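Local coordinates for hydrolase, HAD superfamily, subfamily III A (Legionella pneumophila, PDB 3N1U) that probably hydrolyses 3-deoxy-D-manno-octulosonate 8-phosphate to the free sugar acid and inorganic phosphate, using magnesium, in lipopolysaccharide biosynthesis, at the interface of chains A and B. Numbering follows the deposited sequence. Chains: chain A/B, Hydrolase, HAD superfamily, subfamily III A.

The interface of chains A and B. Residues chain A 53, 57, 160, 177, 180-181; chain B 119-121.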
# COMPACT_ATOMS: atom_id res chain seq x y z
N MSE A 53 -15.23 -1.88 -12.36
CA MSE A 53 -15.64 -2.69 -13.53
C MSE A 53 -16.62 -3.80 -13.12
O MSE A 53 -17.60 -4.04 -13.85
CB MSE A 53 -14.39 -3.28 -14.22
CG MSE A 53 -14.68 -4.30 -15.29
SE MSE A 53 -15.47 -3.37 -16.84
CE MSE A 53 -13.80 -2.63 -17.41
N LEU A 57 -20.26 -4.29 -14.63
CA LEU A 57 -20.67 -5.53 -15.28
C LEU A 57 -21.97 -6.05 -14.69
O LEU A 57 -22.84 -6.57 -15.42
CB LEU A 57 -19.59 -6.60 -15.16
CG LEU A 57 -18.31 -6.37 -16.00
CD1 LEU A 57 -17.13 -7.31 -15.63
CD2 LEU A 57 -18.60 -6.50 -17.47
N ARG A 160 -14.88 -7.19 -6.92
CA ARG A 160 -14.90 -7.75 -8.28
C ARG A 160 -15.05 -9.29 -8.19
O ARG A 160 -15.76 -9.91 -9.00
CB ARG A 160 -13.56 -7.46 -8.99
CG ARG A 160 -13.45 -8.13 -10.36
CD ARG A 160 -14.71 -7.81 -11.26
NE ARG A 160 -14.47 -8.27 -12.61
CZ ARG A 160 -13.69 -7.62 -13.48
NH1 ARG A 160 -13.12 -6.45 -13.16
NH2 ARG A 160 -13.46 -8.13 -14.70
N ILE A 177 -20.09 -8.48 -20.20
CA ILE A 177 -18.96 -7.80 -20.88
C ILE A 177 -19.37 -7.29 -22.24
O ILE A 177 -18.90 -6.23 -22.70
CB ILE A 177 -17.65 -8.67 -20.90
CG1 ILE A 177 -16.40 -7.90 -21.40
CG2 ILE A 177 -17.84 -9.94 -21.79
CD1 ILE A 177 -16.08 -6.56 -20.66
N TYR A 180 -21.53 -4.14 -21.43
CA TYR A 180 -20.58 -3.08 -21.09
C TYR A 180 -19.83 -2.49 -22.30
O TYR A 180 -19.73 -1.26 -22.40
CB TYR A 180 -19.54 -3.56 -20.06
CG TYR A 180 -18.40 -2.59 -19.84
CD1 TYR A 180 -18.52 -1.52 -18.95
CD2 TYR A 180 -17.21 -2.75 -20.54
CE1 TYR A 180 -17.44 -0.62 -18.76
CE2 TYR A 180 -16.13 -1.88 -20.35
CZ TYR A 180 -16.25 -0.81 -19.47
OH TYR A 180 -15.17 0.04 -19.33
N LEU A 181 -19.27 -3.35 -23.14
CA LEU A 181 -18.35 -2.91 -24.22
C LEU A 181 -19.07 -2.15 -25.32
O LEU A 181 -18.43 -1.54 -26.17
CB LEU A 181 -17.52 -4.06 -24.83
CG LEU A 181 -16.31 -4.61 -24.03
CD1 LEU A 181 -15.81 -5.92 -24.65
CD2 LEU A 181 -15.16 -3.62 -23.91
N ASP B 119 -7.41 -6.42 -17.37
CA ASP B 119 -8.88 -6.60 -17.28
C ASP B 119 -9.48 -6.96 -18.67
O ASP B 119 -8.76 -6.96 -19.70
CB ASP B 119 -9.58 -5.38 -16.60
CG ASP B 119 -10.84 -5.79 -15.79
OD1 ASP B 119 -11.50 -6.79 -16.16
OD2 ASP B 119 -11.19 -5.10 -14.80
N LEU B 120 -10.76 -7.30 -18.70
CA LEU B 120 -11.36 -7.92 -19.89
C LEU B 120 -11.22 -7.09 -21.17
O LEU B 120 -11.07 -7.68 -22.23
CB LEU B 120 -12.83 -8.28 -19.60
CG LEU B 120 -12.99 -9.11 -18.31
CD1 LEU B 120 -14.50 -9.30 -18.08
CD2 LEU B 120 -12.32 -10.46 -18.49
N PRO B 121 -11.29 -5.75 -21.08
CA PRO B 121 -11.13 -5.01 -22.37
C PRO B 121 -9.74 -5.10 -23.01
O PRO B 121 -9.59 -4.84 -24.22
CB PRO B 121 -11.52 -3.57 -22.03
CG PRO B 121 -12.35 -3.72 -20.63
CD PRO B 121 -11.60 -4.84 -19.95
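A:Arg160 meets B:Asp119 end-on in a two-pronged salt bridge: NH1 bonds OD2 at 2.9 Å and NH2 bonds OD1 at 2.8 Å, both nearly straight and both using syn lone pairs of the carboxylate. The two flat groups lie only 20° from coplanar, as suits arginine, whose terminal nitrogens match the spacing of the aspartate oxygens. A:Leu57 CD1 rests 3.7 Å above one guanidinium face, toward its rim, and may help hold it flat. On its anti side, somewhat out of the carboxylate plane, OD1 also accepts a hydrogen bond from the backbone N-H of B:Leu120.

Beside this polar grip, the apolar packing is closer at its middle than at its margin. Branched, wholly apolar B:Leu120 lies against A:Leu57 and A:Ile177, with CB 3.8 Å from CD1 of the isoleucine, whose beta-branched chain offers a firm greasy wall. Selenomethionine A:Met53 has CG anti to the backbone N (chi1 170°) and then bends twice, bringing methyl CE 3.7 Å from the CG corner of B:Pro121, a rigid apolar ring; A:Tyr180 barely meets chain B and backs the selenium with its ring face. At the looser margin, A:Leu181 CD2 is 4.1 Å from B:Pro121 CB.

Chain A contributes helix 49-60 and C-terminal helices 158-169 and 173-181; chain B offers loop residue B:Asp119, following metal-binding B:Asp118, and 3-10 turn 120-122, so this tetramer contact probably lies beside the neighbour's metal site.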